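Local coordinates for ATP grasp ligase (PDB 5IG9), which probably acts as an ATP-grasp ligase of the MvdD family, closing rings in microviridin-type precursor peptides at the expense of ATP, at residues A21-M25 / A318-N323; Q251-P255 / W303-P309. All blocks are in the same frame, centred on the assembly; numbering follows the deposited sequence.

Interaction 1: A21-M25 / A318-N323; sequences AIEAM and AEILVN
The bond from Asn323 N to Glu319 O, 2.7 Å long, is a backbone bond within 318-323, and Met25 lays its thioether against the side chains of both residues. With chi3 bent to 74°, Met25 turns its methyl onto Val322, CE lying 3.6 Å from Val322 CG2. The Met25 side chain crosses that of Glu319 at about a right angle, Met25 SD 3.9 Å from Glu319 CG, and so meets the aliphatic part of that side chain; the carboxylate is engaged elsewhere, its OE2 bonded to Gln315. Deeper in, Ile22 uses all three of its outer carbons. Ile22 CG1 stands beside the backbone N (chi1 -71°) and comes 3.6 Å from Ala318 CB, while Ile22 CG2 rests 3.8 Å from Val322 CG1. Ile22 CD1 reaches further, 4.1 Å from Leu321 CD1. Ala21 adds a plain methyl contact, CB to CB, with Ala318. With just a methyl on Ala318, Ile22 CA and Ala318 CA lie 5.3 Å apart. Val3 of strand 3-7 touches both Ile22 and Leu321, so helix 14-23 of the Rossmann-like pre-ATP-grasp region and helix 313-323 share the parallel sheet beneath them, Leu321 also reaching Leu113. The chemistry is dispersion and burial: with no hydrogen bond between the segments, the fit of aliphatic carbons and a thioether does the joining.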
loop_
_atom_site.group_PDB
_atom_site.type_symbol
_atom_site.label_atom_id
_atom_site.label_comp_id
_atom_site.label_asym_id
_atom_site.label_seq_id
_atom_site.Cartn_x
_atom_site.Cartn_y
_atom_site.Cartn_z
ATOM N N ALA A 21 -19.724 -14.791 17.883
ATOM C CA ALA A 21 -18.764 -15.330 18.837
ATOM C C ALA A 21 -18.198 -14.233 19.727
ATOM O O ALA A 21 -17.875 -14.486 20.892
ATOM C CB ALA A 21 -17.641 -16.059 18.102
ATOM N N ILE A 22 -18.071 -13.014 19.196
ATOM C CA ILE A 22 -17.674 -11.877 20.021
ATOM C C ILE A 22 -18.788 -11.516 20.994
ATOM O O ILE A 22 -18.554 -11.340 22.195
ATOM C CB ILE A 22 -17.288 -10.676 19.140
ATOM C CG1 ILE A 22 -15.962 -10.931 18.429
ATOM C CG2 ILE A 22 -17.187 -9.409 19.975
ATOM C CD1 ILE A 22 -15.519 -9.774 17.569
ATOM N N GLU A 23 -20.020 -11.402 20.489
ATOM C CA GLU A 23 -21.145 -11.077 21.359
ATOM C C GLU A 23 -21.362 -12.151 22.417
ATOM O O GLU A 23 -21.743 -11.844 23.553
ATOM C CB GLU A 23 -22.416 -10.877 20.532
ATOM C CG GLU A 23 -22.419 -9.618 19.687
ATOM C CD GLU A 23 -23.556 -9.594 18.685
ATOM O OE1 GLU A 23 -24.199 -10.645 18.484
ATOM O OE2 GLU A 23 -23.808 -8.524 18.097
ATOM N N ALA A 24 -21.129 -13.418 22.068
ATOM C CA ALA A 24 -21.328 -14.484 23.041
ATOM C C ALA A 24 -20.266 -14.473 24.133
ATOM O O ALA A 24 -20.449 -15.128 25.164
ATOM C CB ALA A 24 -21.356 -15.844 22.341
ATOM N N MET A 25 -19.167 -13.748 23.939
ATOM C CA MET A 25 -18.130 -13.637 24.955
ATOM C C MET A 25 -18.320 -12.429 25.862
ATOM O O MET A 25 -17.425 -12.115 26.653
ATOM C CB MET A 25 -16.748 -13.583 24.299
ATOM C CG MET A 25 -16.346 -14.875 23.612
ATOM S SD MET A 25 -14.658 -14.846 22.990
ATOM C CE MET A 25 -13.742 -15.017 24.519
ATOM N N ALA A 318 -12.366 -14.479 17.007
ATOM C CA ALA A 318 -13.109 -13.697 17.990
ATOM C C ALA A 318 -12.409 -13.696 19.343
ATOM O O ALA A 318 -12.461 -12.700 20.073
ATOM C CB ALA A 318 -14.531 -14.238 18.122
ATOM N N GLU A 319 -11.740 -14.797 19.696
ATOM C CA GLU A 319 -11.044 -14.848 20.978
ATOM C C GLU A 319 -9.845 -13.908 20.995
ATOM O O GLU A 319 -9.684 -13.110 21.923
ATOM C CB GLU A 319 -10.621 -16.284 21.300
ATOM C CG GLU A 319 -11.784 -17.184 21.710
ATOM C CD GLU A 319 -11.356 -18.612 22.014
ATOM O OE1 GLU A 319 -10.140 -18.894 21.960
ATOM O OE2 GLU A 319 -12.235 -19.453 22.305
ATOM N N ILE A 320 -8.994 -13.974 19.970
ATOM C CA ILE A 320 -7.814 -13.113 19.961
ATOM C C ILE A 320 -8.216 -11.651 19.797
ATOM O O ILE A 320 -7.477 -10.746 20.203
ATOM C CB ILE A 320 -6.817 -13.562 18.873
ATOM C CG1 ILE A 320 -5.437 -12.952 19.122
ATOM C CG2 ILE A 320 -7.306 -13.166 17.491
ATOM C CD1 ILE A 320 -4.397 -13.389 18.123
ATOM N N LEU A 321 -9.390 -11.392 19.221
ATOM C CA LEU A 321 -9.846 -10.014 19.075
ATOM C C LEU A 321 -10.270 -9.435 20.420
ATOM O O LEU A 321 -9.906 -8.302 20.759
ATOM C CB LEU A 321 -10.992 -9.942 18.066
ATOM C CG LEU A 321 -10.599 -9.878 16.589
ATOM C CD1 LEU A 321 -11.832 -9.820 15.702
ATOM C CD2 LEU A 321 -9.691 -8.685 16.321
ATOM N N VAL A 322 -11.023 -10.205 21.209
ATOM C CA VAL A 322 -11.493 -9.709 22.497
ATOM C C VAL A 322 -10.519 -9.980 23.641
ATOM O O VAL A 322 -10.606 -9.315 24.684
ATOM C CB VAL A 322 -12.873 -10.302 22.832
ATOM C CG1 VAL A 322 -13.810 -10.159 21.642
ATOM C CG2 VAL A 322 -12.750 -11.751 23.254
ATOM N N ASN A 323 -9.596 -10.933 23.482
ATOM C CA ASN A 323 -8.585 -11.212 24.496
ATOM C C ASN A 323 -7.266 -10.503 24.230
ATOM O O ASN A 323 -6.351 -10.611 25.055
ATOM C CB ASN A 323 -8.320 -12.719 24.598
ATOM C CG ASN A 323 -9.225 -13.407 25.598
ATOM O OD1 ASN A 323 -10.300 -13.894 25.250
ATOM N ND2 ASN A 323 -8.792 -13.450 26.853
#

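Interaction 2: Q251-P255 / W303-P309; sequences QQWQP and WLELYPP
Trp253 and Trp303 form the dense part of this contact. One face of the Trp253 indole receives the rim of the other ring: Trp303 CZ3 sits over it, 3.6 Å from Trp253 CE2. The five-membered ring of Trp253 and the six-membered ring of Trp303 have centroids 5.2 Å apart and planes inclined at 58°, so the pair is oblique. Trp253 points its indole this way with CG beside its backbone N (chi1 -68°). At the root of the side chain, Trp253 CB is flanked by Pro308 O at 3.6 Å and by Pro309 CD at 4.0 Å, while Leu304 CD2 lies 4.2 Å from it. The peptide joining Pro308 to Pro309 is cis, and both prolines direct CB toward 251-255. The outer side is solvent-facing: Gln252 and Pro255 are exposed and bury 27 and 25 Å², against 89 Å² for Trp253. Gln252 crosses Pro308 at about a right angle, the amide nitrogen NE2 nearest, 3.6 Å from Pro308 CG. Pro255 and Pro309 lie alongside, running opposite ways, Pro255 CD 3.6 Å from Pro309 CB. Strand 254-255 borders a five-stranded antiparallel sheet, where Gln254 bonds through its backbone to Ala229 of strand 224-231. Trp253 lies on Ala228 and Ile230 of that strand, and Arg217 of strand 214-221 touches Trp253, Trp303 and Leu304, the last two belonging to the short, weakly bonded helix 302-305.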
loop_
_atom_site.group_PDB
_atom_site.type_symbol
_atom_site.label_atom_id
_atom_site.label_comp_id
_atom_site.label_asym_id
_atom_site.label_seq_id
_atom_site.Cartn_x
_atom_site.Cartn_y
_atom_site.Cartn_z
ATOM N N GLN A 251 -13.117 -36.300 -3.518
ATOM C CA GLN A 251 -12.154 -35.871 -2.513
ATOM C C GLN A 251 -12.664 -34.605 -1.841
ATOM O O GLN A 251 -13.517 -33.894 -2.377
ATOM C CB GLN A 251 -10.771 -35.624 -3.130
ATOM C CG GLN A 251 -9.614 -36.032 -2.238
ATOM C CD GLN A 251 -9.125 -37.436 -2.532
ATOM O OE1 GLN A 251 -9.174 -37.894 -3.674
ATOM N NE2 GLN A 251 -8.651 -38.129 -1.504
ATOM N N GLN A 252 -12.128 -34.330 -0.654
ATOM C CA GLN A 252 -12.479 -33.125 0.084
ATOM C C GLN A 252 -11.361 -32.824 1.071
ATOM O O GLN A 252 -10.476 -33.650 1.305
ATOM C CB GLN A 252 -13.829 -33.271 0.790
ATOM C CG GLN A 252 -13.853 -34.331 1.875
ATOM C CD GLN A 252 -15.249 -34.576 2.415
ATOM O OE1 GLN A 252 -16.219 -34.630 1.658
ATOM N NE2 GLN A 252 -15.360 -34.719 3.731
ATOM N N TRP A 253 -11.409 -31.625 1.648
ATOM C CA TRP A 253 -10.345 -31.183 2.539
ATOM C C TRP A 253 -10.387 -31.956 3.852
ATOM O O TRP A 253 -11.457 -32.198 4.416
ATOM C CB TRP A 253 -10.457 -29.679 2.806
ATOM C CG TRP A 253 -10.166 -28.831 1.603
ATOM C CD1 TRP A 253 -11.052 -28.443 0.641
ATOM C CD2 TRP A 253 -8.901 -28.264 1.233
ATOM N NE1 TRP A 253 -10.419 -27.673 -0.304
ATOM C CE2 TRP A 253 -9.097 -27.550 0.035
ATOM C CE3 TRP A 253 -7.621 -28.294 1.795
ATOM C CZ2 TRP A 253 -8.065 -26.871 -0.607
ATOM C CZ3 TRP A 253 -6.599 -27.620 1.156
ATOM C CH2 TRP A 253 -6.826 -26.917 -0.031
ATOM N N GLN A 254 -9.226 -32.360 4.352
ATOM C CA GLN A 254 -9.178 -33.113 5.604
ATOM C C GLN A 254 -8.036 -32.648 6.496
ATOM O O GLN A 254 -7.017 -32.163 6.003
ATOM C CB GLN A 254 -9.048 -34.611 5.322
ATOM C CG GLN A 254 -7.906 -34.968 4.385
ATOM C CD GLN A 254 -7.035 -36.085 4.927
ATOM O OE1 GLN A 254 -7.382 -37.262 4.830
ATOM N NE2 GLN A 254 -5.895 -35.719 5.502
ATOM N N PRO A 255 -8.201 -32.791 7.809
ATOM C CA PRO A 255 -7.140 -32.366 8.727
ATOM C C PRO A 255 -5.807 -32.977 8.326
ATOM O O PRO A 255 -5.747 -34.052 7.725
ATOM C CB PRO A 255 -7.612 -32.890 10.089
ATOM C CG PRO A 255 -9.084 -33.063 9.944
ATOM C CD PRO A 255 -9.301 -33.470 8.515
ATOM N N TRP A 303 -14.592 -21.254 4.129
ATOM C CA TRP A 303 -14.862 -22.515 3.450
ATOM C C TRP A 303 -14.150 -23.693 4.095
ATOM O O TRP A 303 -14.386 -24.833 3.682
ATOM C CB TRP A 303 -14.490 -22.418 1.968
ATOM C CG TRP A 303 -13.118 -21.888 1.702
ATOM C CD1 TRP A 303 -12.762 -20.582 1.547
ATOM C CD2 TRP A 303 -11.917 -22.654 1.537
ATOM N NE1 TRP A 303 -11.415 -20.483 1.306
ATOM C CE2 TRP A 303 -10.873 -21.741 1.291
ATOM C CE3 TRP A 303 -11.623 -24.022 1.573
ATOM C CZ2 TRP A 303 -9.556 -22.149 1.089
ATOM C CZ3 TRP A 303 -10.315 -24.425 1.370
ATOM C CH2 TRP A 303 -9.298 -23.492 1.132
ATOM N N LEU A 304 -13.290 -23.448 5.081
ATOM C CA LEU A 304 -12.728 -24.505 5.910
ATOM C C LEU A 304 -13.496 -24.697 7.209
ATOM O O LEU A 304 -13.235 -25.668 7.929
ATOM C CB LEU A 304 -11.261 -24.208 6.233
ATOM C CG LEU A 304 -10.236 -24.457 5.129
ATOM C CD1 LEU A 304 -8.843 -24.164 5.646
ATOM C CD2 LEU A 304 -10.332 -25.890 4.632
ATOM N N GLU A 305 -14.425 -23.794 7.525
ATOM C CA GLU A 305 -15.248 -23.877 8.725
ATOM C C GLU A 305 -16.664 -24.361 8.437
ATOM O O GLU A 305 -17.161 -25.254 9.128
ATOM C CB GLU A 305 -15.295 -22.515 9.426
ATOM C CG GLU A 305 -16.167 -22.490 10.672
ATOM C CD GLU A 305 -15.793 -21.362 11.610
ATOM O OE1 GLU A 305 -15.057 -20.452 11.177
ATOM O OE2 GLU A 305 -16.223 -21.390 12.783
ATOM N N LEU A 306 -17.336 -23.785 7.438
ATOM C CA LEU A 306 -18.683 -24.230 7.102
ATOM C C LEU A 306 -18.687 -25.527 6.309
ATOM O O LEU A 306 -19.741 -26.158 6.171
ATOM C CB LEU A 306 -19.421 -23.147 6.315
ATOM C CG LEU A 306 -19.610 -21.816 7.042
ATOM C CD1 LEU A 306 -20.518 -20.899 6.239
ATOM C CD2 LEU A 306 -20.165 -22.050 8.439
ATOM N N TYR A 307 -17.541 -25.933 5.786
ATOM C CA TYR A 307 -17.365 -27.159 5.031
ATOM C C TYR A 307 -16.209 -27.915 5.654
ATOM O O TYR A 307 -15.462 -27.355 6.464
ATOM C CB TYR A 307 -17.093 -26.844 3.550
ATOM C CG TYR A 307 -18.180 -26.015 2.910
ATOM C CD1 TYR A 307 -19.317 -26.613 2.384
ATOM C CD2 TYR A 307 -18.075 -24.634 2.843
ATOM C CE1 TYR A 307 -20.316 -25.858 1.800
ATOM C CE2 TYR A 307 -19.068 -23.869 2.262
ATOM C CZ TYR A 307 -20.186 -24.486 1.742
ATOM O OH TYR A 307 -21.177 -23.725 1.165
ATOM N N PRO A 308 -16.045 -29.212 5.328
ATOM C CA PRO A 308 -14.955 -29.977 5.946
ATOM C C PRO A 308 -13.595 -29.313 5.770
ATOM O O PRO A 308 -13.356 -28.682 4.741
ATOM C CB PRO A 308 -15.012 -31.314 5.208
ATOM C CG PRO A 308 -16.447 -31.453 4.829
ATOM C CD PRO A 308 -16.898 -30.068 4.481
ATOM N N PRO A 309 -12.717 -29.469 6.755
ATOM C CA PRO A 309 -13.025 -30.253 7.956
ATOM C C PRO A 309 -13.744 -29.463 9.045
ATOM O O PRO A 309 -13.482 -29.688 10.227
ATOM C CB PRO A 309 -11.642 -30.674 8.452
ATOM C CG PRO A 309 -10.743 -29.573 8.003
ATOM C CD PRO A 309 -11.295 -29.087 6.692
#

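How the interactions relate
Interaction 2 is nested along the chain inside the loop that interaction 1 closes, and the two do not touch: their centres are 23 Å apart and their nearest atoms about 8 Å. They are linked through the C-terminal end of the chain, where helix 302-305 is followed by helix 313-323 and Glu305 hydrogen-bonds to Ser314. Interaction 2 ties this part to the antiparallel sheet ending in strand 254-255; interaction 1 then carries the tail across to the parallel sheet of the pre-ATP-grasp region. ATP-grasp enzymes generally hold nucleotide between two antiparallel sheets, so interaction 2 belongs to a sheet probably bordering that cleft, whereas interaction 1 seats helix 313-323 beside helix 14-23 on the N-terminal parallel sheet.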